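Long-range contact in aldehyde dehydrogenase 12 (Zea mays, PDB 6D97), which oxidises L-glutamate gamma-semialdehyde with NAD+ as the last enzyme of proline catabolism in plants: residues 293-305 with 455-469. Numbering follows the deposited sequence.
Sequences EDAGFDWKILGPD and CERMNAHLTAAIVSN
Strands 298-302 and 463-467 are parallel neighbours inside the mixed sheet whose other strands include 331-337 and 485-488. In the aldehyde dehydrogenase fold this sheet belongs to the catalytic domain. Four backbone bonds join the strands: Ala465 N to Trp299 O, Ile301 N to Ala465 O, Val467 N to Ile301 O and Gly303 N to Val467 O. The Trp299 indole lies between strand 463-467 and the last turn of helix 448-457. Its chi1 of 46° sets CG between the backbone N and the carbonyl carbon, which turns the ring across Ala464. Ala464 CB sits over one face, 3.3 Å from the centroid of the six-membered ring, a CH-pi contact. Cys455 SG lies over the opposite face, 3.5 Å from the centroid of the five-membered ring. At the edge, Trp299 NE1 donates to a water at 2.8 Å, which also bonds Cys455 O. Replacing Trp299 by an alanine is likely to open a gap between Cys455 and Ala464 and leave this water without its indole donor. On the other face of the sheet, Val467 CG2 packs 3.7 Å from Lys300 CD; Lys300 NZ forms a salt bridge with Asp319 and a hydrogen bond with Gln331. Beyond the strands, Asp305 OD1 accepts from Ser468 OG at 3.0 Å, and OD2 accepts from Asn469 N through its syn lone pair. This two-point grip fixes the carboxylate's rotation and ties together the loops that follow the strands.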
ATOM      1  N   GLU A 293     -23.563  -7.448   6.866  1.00 33.05           N
ATOM      2  CA  GLU A 293     -24.077  -6.104   6.624  1.00 26.00           C
ATOM      3  C   GLU A 293     -25.479  -6.100   7.226  1.00 34.58           C
ATOM      4  O   GLU A 293     -26.462  -6.349   6.527  1.00 29.46           O
ATOM      5  CB  GLU A 293     -24.094  -5.759   5.145  1.00 21.58           C
ATOM      6  N   ASP A 294     -25.569  -5.840   8.523  1.00 41.47           N
ATOM      7  CA  ASP A 294     -26.833  -5.958   9.232  1.00 46.04           C
ATOM      8  C   ASP A 294     -27.567  -4.617   9.242  1.00 47.81           C
ATOM      9  O   ASP A 294     -27.272  -3.706   8.462  1.00 39.63           O
ATOM     10  CB  ASP A 294     -26.594  -6.490  10.638  1.00 40.84           C
ATOM     11  CG  ASP A 294     -25.317  -5.958  11.247  1.00 57.74           C
ATOM     12  OD1 ASP A 294     -24.643  -5.132  10.589  1.00 61.31           O
ATOM     13  OD2 ASP A 294     -24.987  -6.375  12.377  1.00 66.85           O
ATOM     14  N   ALA A 295     -28.536  -4.490  10.143  1.00 50.33           N
ATOM     15  CA  ALA A 295     -29.372  -3.308  10.164  1.00 48.07           C
ATOM     16  C   ALA A 295     -28.562  -2.080  10.569  1.00 54.71           C
ATOM     17  O   ALA A 295     -27.388  -2.153  10.957  1.00 57.93           O
ATOM     18  CB  ALA A 295     -30.554  -3.506  11.114  1.00 28.59           C
ATOM     19  N   GLY A 296     -29.215  -0.929  10.464  1.00 40.40           N
ATOM     20  CA  GLY A 296     -28.638   0.316  10.920  1.00 47.00           C
ATOM     21  C   GLY A 296     -29.702   1.268  11.431  1.00 45.99           C
ATOM     22  O   GLY A 296     -30.772   1.376  10.837  1.00 46.91           O
ATOM     23  N   PHE A 297     -29.427   1.939  12.549  1.00 41.15           N
ATOM     24  CA  PHE A 297     -30.199   3.091  12.997  1.00 31.94           C
ATOM     25  C   PHE A 297     -29.307   4.304  12.825  1.00 35.37           C
ATOM     26  O   PHE A 297     -28.540   4.670  13.724  1.00 32.17           O
ATOM     27  CB  PHE A 297     -30.682   2.911  14.446  1.00 28.47           C
ATOM     28  CG  PHE A 297     -31.698   3.913  14.856  1.00 34.68           C
ATOM     29  CD1 PHE A 297     -33.037   3.712  14.591  1.00 36.89           C
ATOM     30  CD2 PHE A 297     -31.312   5.082  15.475  1.00 27.11           C
ATOM     31  CE1 PHE A 297     -33.980   4.665  14.950  1.00 41.45           C
ATOM     32  CE2 PHE A 297     -32.249   6.034  15.836  1.00 27.95           C
ATOM     33  CZ  PHE A 297     -33.583   5.823  15.577  1.00 35.05           C
ATOM     34  N   ASP A 298     -29.427   4.958  11.671  1.00 38.66           N
ATOM     35  CA  ASP A 298     -28.470   5.972  11.219  1.00 36.08           C
ATOM     36  C   ASP A 298     -28.917   7.374  11.622  1.00 33.83           C
ATOM     37  O   ASP A 298     -30.105   7.718  11.521  1.00 37.35           O
ATOM     38  CB  ASP A 298     -28.325   5.855   9.707  1.00 36.70           C
ATOM     39  CG  ASP A 298     -28.277   4.405   9.259  1.00 47.98           C
ATOM     40  OD1 ASP A 298     -27.478   3.643   9.802  1.00 42.28           O
ATOM     41  OD2 ASP A 298     -29.012   4.034   8.339  1.00 46.66           O
ATOM     42  N   TRP A 299     -27.969   8.158  12.112  1.00 33.96           N
ATOM     43  CA  TRP A 299     -28.238   9.465  12.673  1.00 26.33           C
ATOM     44  C   TRP A 299     -27.630  10.550  11.800  1.00 29.39           C
ATOM     45  O   TRP A 299     -26.648  10.325  11.086  1.00 25.93           O
ATOM     46  CB  TRP A 299     -27.701   9.596  14.120  1.00 28.12           C
ATOM     47  CG  TRP A 299     -26.300   9.096  14.347  1.00 27.55           C
ATOM     48  CD1 TRP A 299     -25.931   7.874  14.838  1.00 26.40           C
ATOM     49  CD2 TRP A 299     -25.085   9.818  14.120  1.00 33.40           C
ATOM     50  NE1 TRP A 299     -24.561   7.790  14.916  1.00 33.62           N
ATOM     51  CE2 TRP A 299     -24.018   8.969  14.479  1.00 32.58           C
ATOM     52  CE3 TRP A 299     -24.796  11.099  13.639  1.00 33.71           C
ATOM     53  CZ2 TRP A 299     -22.686   9.360  14.373  1.00 37.75           C
ATOM     54  CZ3 TRP A 299     -23.478  11.483  13.529  1.00 32.07           C
ATOM     55  CH2 TRP A 299     -22.437  10.617  13.894  1.00 31.62           C
ATOM     56  N   LYS A 300     -28.241  11.731  11.857  1.00 33.99           N
ATOM     57  CA  LYS A 300     -27.692  12.950  11.285  1.00 30.14           C
ATOM     58  C   LYS A 300     -27.643  13.993  12.385  1.00 36.80           C
ATOM     59  O   LYS A 300     -28.649  14.234  13.063  1.00 33.90           O
ATOM     60  CB  LYS A 300     -28.524  13.455  10.107  1.00 27.66           C
ATOM     61  CG  LYS A 300     -28.052  14.786   9.555  1.00 27.41           C
ATOM     62  CD  LYS A 300     -28.845  15.178   8.321  1.00 26.39           C
ATOM     63  CE  LYS A 300     -28.406  14.379   7.103  1.00 27.73           C
ATOM     64  NZ  LYS A 300     -29.431  14.397   6.021  1.00 27.41           N
ATOM     65  N   ILE A 301     -26.466  14.572  12.586  1.00 29.08           N
ATOM     66  CA  ILE A 301     -26.264  15.658  13.533  1.00 30.81           C
ATOM     67  C   ILE A 301     -26.083  16.940  12.736  1.00 30.37           C
ATOM     68  O   ILE A 301     -25.255  16.996  11.818  1.00 36.18           O
ATOM     69  CB  ILE A 301     -25.048  15.404  14.440  1.00 34.51           C
ATOM     70  CG1 ILE A 301     -25.253  14.160  15.307  1.00 35.87           C
ATOM     71  CG2 ILE A 301     -24.787  16.611  15.312  1.00 31.81           C
ATOM     72  CD1 ILE A 301     -24.006  13.768  16.079  1.00 37.86           C
ATOM     73  N   LEU A 302     -26.864  17.959  13.073  1.00 34.42           N
ATOM     74  CA  LEU A 302     -26.670  19.292  12.523  1.00 30.61           C
ATOM     75  C   LEU A 302     -25.804  20.096  13.483  1.00 33.07           C
ATOM     76  O   LEU A 302     -26.109  20.185  14.679  1.00 38.60           O
ATOM     77  CB  LEU A 302     -28.008  20.000  12.303  1.00 32.23           C
ATOM     78  CG  LEU A 302     -29.115  19.320  11.493  1.00 32.53           C
ATOM     79  CD1 LEU A 302     -30.305  20.261  11.370  1.00 35.20           C
ATOM     80  CD2 LEU A 302     -28.632  18.891  10.118  1.00 32.64           C
ATOM     81  N   GLY A 303     -24.725  20.671  12.963  1.00 29.70           N
ATOM     82  CA  GLY A 303     -23.850  21.485  13.767  1.00 31.96           C
ATOM     83  C   GLY A 303     -24.426  22.858  14.022  1.00 35.00           C
ATOM     84  O   GLY A 303     -25.546  23.195  13.615  1.00 36.90           O
ATOM     85  N   PRO A 304     -23.645  23.690  14.717  1.00 37.30           N
ATOM     86  CA  PRO A 304     -24.135  25.030  15.070  1.00 42.09           C
ATOM     87  C   PRO A 304     -24.142  26.018  13.916  1.00 37.04           C
ATOM     88  O   PRO A 304     -24.872  27.015  13.988  1.00 39.63           O
ATOM     89  CB  PRO A 304     -23.161  25.477  16.166  1.00 32.34           C
ATOM     90  CG  PRO A 304     -21.891  24.774  15.825  1.00 34.66           C
ATOM     91  CD  PRO A 304     -22.285  23.444  15.226  1.00 37.17           C
ATOM     92  N   ASP A 305     -23.367  25.783  12.859  1.00 35.31           N
ATOM     93  CA  ASP A 305     -23.206  26.765  11.785  1.00 36.75           C
ATOM     94  C   ASP A 305     -24.304  26.568  10.745  1.00 33.05           C
ATOM     95  O   ASP A 305     -24.182  25.764   9.819  1.00 41.72           O
ATOM     96  CB  ASP A 305     -21.815  26.658  11.171  1.00 34.68           C
ATOM     97  CG  ASP A 305     -21.431  25.228  10.850  1.00 48.11           C
ATOM     98  OD1 ASP A 305     -21.842  24.318  11.601  1.00 47.59           O
ATOM     99  OD2 ASP A 305     -20.728  25.014   9.841  1.00 46.33           O
ATOM    100  N   CYS A 455     -25.605   8.387  20.649  1.00 30.60           N
ATOM    101  CA  CYS A 455     -25.020   7.653  19.531  1.00 33.16           C
ATOM    102  C   CYS A 455     -24.177   6.482  20.021  1.00 36.99           C
ATOM    103  O   CYS A 455     -24.169   5.412  19.402  1.00 39.85           O
ATOM    104  CB  CYS A 455     -24.184   8.590  18.656  1.00 30.40           C
ATOM    105  SG  CYS A 455     -25.116   9.884  17.797  1.00 31.87           S
ATOM    106  N   GLU A 456     -23.468   6.660  21.138  1.00 38.25           N
ATOM    107  CA  GLU A 456     -22.656   5.575  21.679  1.00 33.86           C
ATOM    108  C   GLU A 456     -23.521   4.456  22.248  1.00 37.21           C
ATOM    109  O   GLU A 456     -23.116   3.288  22.225  1.00 34.08           O
ATOM    110  CB  GLU A 456     -21.705   6.128  22.743  1.00 29.71           C
ATOM    111  CG  GLU A 456     -20.934   5.081  23.534  1.00 31.19           C
ATOM    112  CD  GLU A 456     -19.779   4.474  22.756  1.00 34.36           C
ATOM    113  OE1 GLU A 456     -19.532   4.908  21.608  1.00 33.15           O
ATOM    114  OE2 GLU A 456     -19.116   3.563  23.302  1.00 31.41           O
ATOM    115  N   ARG A 457     -24.718   4.781  22.738  1.00 31.41           N
ATOM    116  CA  ARG A 457     -25.592   3.765  23.309  1.00 30.67           C
ATOM    117  C   ARG A 457     -26.327   2.944  22.257  1.00 37.66           C
ATOM    118  O   ARG A 457     -26.935   1.928  22.609  1.00 34.22           O
ATOM    119  CB  ARG A 457     -26.600   4.416  24.263  1.00 35.52           C
ATOM    120  CG  ARG A 457     -26.011   4.778  25.619  1.00 27.69           C
ATOM    121  CD  ARG A 457     -26.920   5.718  26.406  1.00 28.72           C
ATOM    122  NE  ARG A 457     -28.194   5.103  26.772  1.00 40.40           N
ATOM    123  CZ  ARG A 457     -29.204   5.756  27.337  1.00 47.81           C
ATOM    124  NH1 ARG A 457     -29.095   7.051  27.601  1.00 46.40           N
ATOM    125  NH2 ARG A 457     -30.326   5.114  27.635  1.00 46.58           N
ATOM    126  N   MET A 458     -26.280   3.345  20.987  1.00 36.62           N
ATOM    127  CA  MET A 458     -26.920   2.573  19.932  1.00 33.37           C
ATOM    128  C   MET A 458     -26.158   1.274  19.686  1.00 37.62           C
ATOM    129  O   MET A 458     -24.961   1.166  19.965  1.00 42.10           O
ATOM    130  CB  MET A 458     -27.000   3.387  18.638  1.00 27.58           C
ATOM    131  CG  MET A 458     -27.923   4.594  18.721  1.00 33.36           C
ATOM    132  SD  MET A 458     -27.736   5.744  17.344  1.00 37.68           S
ATOM    133  CE  MET A 458     -28.707   7.127  17.938  1.00 27.64           C
ATOM    134  N   ASN A 459     -26.869   0.280  19.154  1.00 35.19           N
ATOM    135  CA  ASN A 459     -26.302  -1.039  18.895  1.00 44.89           C
ATOM    136  C   ASN A 459     -25.867  -1.233  17.449  1.00 43.56           C
ATOM    137  O   ASN A 459     -25.304  -2.283  17.122  1.00 51.55           O
ATOM    138  CB  ASN A 459     -27.309  -2.133  19.263  1.00 51.63           C
ATOM    139  CG  ASN A 459     -27.587  -2.199  20.750  1.00 65.82           C
ATOM    140  OD1 ASN A 459     -26.672  -2.139  21.574  1.00 67.98           O
ATOM    141  ND2 ASN A 459     -28.862  -2.329  21.102  1.00 77.01           N
ATOM    142  N   ALA A 460     -26.124  -0.261  16.577  1.00 36.93           N
ATOM    143  CA  ALA A 460     -25.762  -0.346  15.171  1.00 43.62           C
ATOM    144  C   ALA A 460     -24.966   0.889  14.785  1.00 38.53           C
ATOM    145  O   ALA A 460     -25.280   2.001  15.219  1.00 32.40           O
ATOM    146  CB  ALA A 460     -27.005  -0.479  14.279  1.00 33.20           C
ATOM    147  N   HIS A 461     -23.932   0.686  13.968  1.00 33.36           N
ATOM    148  CA  HIS A 461     -23.024   1.753  13.557  1.00 33.67           C
ATOM    149  C   HIS A 461     -22.766   1.614  12.054  1.00 30.87           C
ATOM    150  O   HIS A 461     -21.675   1.245  11.617  1.00 32.80           O
ATOM    151  CB  HIS A 461     -21.731   1.710  14.371  1.00 37.56           C
ATOM    152  CG  HIS A 461     -21.951   1.797  15.850  1.00 35.79           C
ATOM    153  ND1 HIS A 461     -22.495   2.909  16.454  1.00 35.14           N
ATOM    154  CD2 HIS A 461     -21.716   0.908  16.841  1.00 27.97           C
ATOM    155  CE1 HIS A 461     -22.580   2.704  17.756  1.00 32.73           C
ATOM    156  NE2 HIS A 461     -22.110   1.497  18.017  1.00 34.84           N
ATOM    157  N   LEU A 462     -23.794   1.919  11.264  1.00 31.22           N
ATOM    158  CA  LEU A 462     -23.699   1.817   9.816  1.00 27.38           C
ATOM    159  C   LEU A 462     -23.355   3.172   9.209  1.00 25.75           C
ATOM    160  O   LEU A 462     -22.176   3.499   9.048  1.00 23.63           O
ATOM    161  CB  LEU A 462     -25.006   1.270   9.236  1.00 25.76           C
ATOM    162  CG  LEU A 462     -25.001   0.821   7.775  1.00 33.03           C
ATOM    163  CD1 LEU A 462     -23.693   0.144   7.409  1.00 25.01           C
ATOM    164  CD2 LEU A 462     -26.157  -0.127   7.531  1.00 31.53           C
ATOM    165  N   THR A 463     -24.363   3.971   8.872  1.00 23.26           N
ATOM    166  CA  THR A 463     -24.122   5.280   8.287  1.00 23.95           C
ATOM    167  C   THR A 463     -24.474   6.385   9.273  1.00 25.13           C
ATOM    168  O   THR A 463     -25.164   6.172  10.273  1.00 26.04           O
ATOM    169  CB  THR A 463     -24.908   5.473   6.987  1.00 27.27           C
ATOM    170  OG1 THR A 463     -26.312   5.479   7.266  1.00 39.97           O
ATOM    171  CG2 THR A 463     -24.597   4.358   6.015  1.00 27.39           C
ATOM    172  N   ALA A 464     -23.967   7.575   8.972  1.00 25.39           N
ATOM    173  CA  ALA A 464     -24.132   8.746   9.821  1.00 27.50           C
ATOM    174  C   ALA A 464     -23.723   9.970   9.018  1.00 28.30           C
ATOM    175  O   ALA A 464     -22.948   9.875   8.062  1.00 26.85           O
ATOM    176  CB  ALA A 464     -23.299   8.642  11.099  1.00 24.90           C
ATOM    177  N   ALA A 465     -24.253  11.120   9.423  1.00 31.56           N
ATOM    178  CA  ALA A 465     -23.957  12.385   8.772  1.00 25.82           C
ATOM    179  C   ALA A 465     -23.789  13.473   9.818  1.00 26.05           C
ATOM    180  O   ALA A 465     -24.571  13.560  10.770  1.00 29.80           O
ATOM    181  CB  ALA A 465     -25.058  12.784   7.782  1.00 25.34           C
ATOM    182  N   ILE A 466     -22.766  14.300   9.631  1.00 25.32           N
ATOM    183  CA  ILE A 466     -22.488  15.435  10.502  1.00 28.90           C
ATOM    184  C   ILE A 466     -22.534  16.668   9.612  1.00 30.04           C
ATOM    185  O   ILE A 466     -21.585  16.951   8.869  1.00 29.32           O
ATOM    186  CB  ILE A 466     -21.139  15.308  11.216  1.00 27.43           C
ATOM    187  CG1 ILE A 466     -20.965  13.890  11.765  1.00 26.99           C
ATOM    188  CG2 ILE A 466     -21.043  16.333  12.340  1.00 30.38           C
ATOM    189  CD1 ILE A 466     -19.539  13.527  12.045  1.00 24.98           C
ATOM    190  N   VAL A 467     -23.644  17.400   9.671  1.00 28.76           N
ATOM    191  CA  VAL A 467     -23.879  18.537   8.782  1.00 28.82           C
ATOM    192  C   VAL A 467     -23.295  19.767   9.472  1.00 31.71           C
ATOM    193  O   VAL A 467     -23.945  20.427  10.284  1.00 27.94           O
ATOM    194  CB  VAL A 467     -25.356  18.702   8.444  1.00 29.54           C
ATOM    195  CG1 VAL A 467     -25.548  19.877   7.500  1.00 31.03           C
ATOM    196  CG2 VAL A 467     -25.902  17.416   7.832  1.00 32.63           C
ATOM    197  N   SER A 468     -22.046  20.072   9.131  1.00 32.79           N
ATOM    198  CA  SER A 468     -21.291  21.205   9.649  1.00 35.76           C
ATOM    199  C   SER A 468     -20.005  21.309   8.846  1.00 31.30           C
ATOM    200  O   SER A 468     -19.482  20.301   8.365  1.00 33.79           O
ATOM    201  CB  SER A 468     -20.972  21.043  11.141  1.00 38.10           C
ATOM    202  OG  SER A 468     -19.977  21.962  11.557  1.00 37.96           O
ATOM    203  N   ASN A 469     -19.510  22.537   8.694  1.00 25.35           N
ATOM    204  CA  ASN A 469     -18.204  22.778   8.093  1.00 29.41           C
ATOM    205  C   ASN A 469     -17.169  23.243   9.106  1.00 30.33           C
ATOM    206  O   ASN A 469     -16.022  23.498   8.727  1.00 29.55           O
ATOM    207  CB  ASN A 469     -18.315  23.799   6.957  1.00 29.22           C
ATOM    208  CG  ASN A 469     -18.591  23.143   5.625  1.00 28.40           C
ATOM    209  OD1 ASN A 469     -18.805  21.936   5.555  1.00 33.25           O
ATOM    210  ND2 ASN A 469     -18.586  23.931   4.561  1.00 28.84           N
TER
HETATM  211  O   HOH W   1     -25.910   4.354  14.402  1.00 34.55           O
HETATM  212  O   HOH W   2     -26.415   2.880  12.117  1.00 31.52           O
HETATM  213  O   HOH W   3     -24.139   5.513  16.539  1.00 26.10           O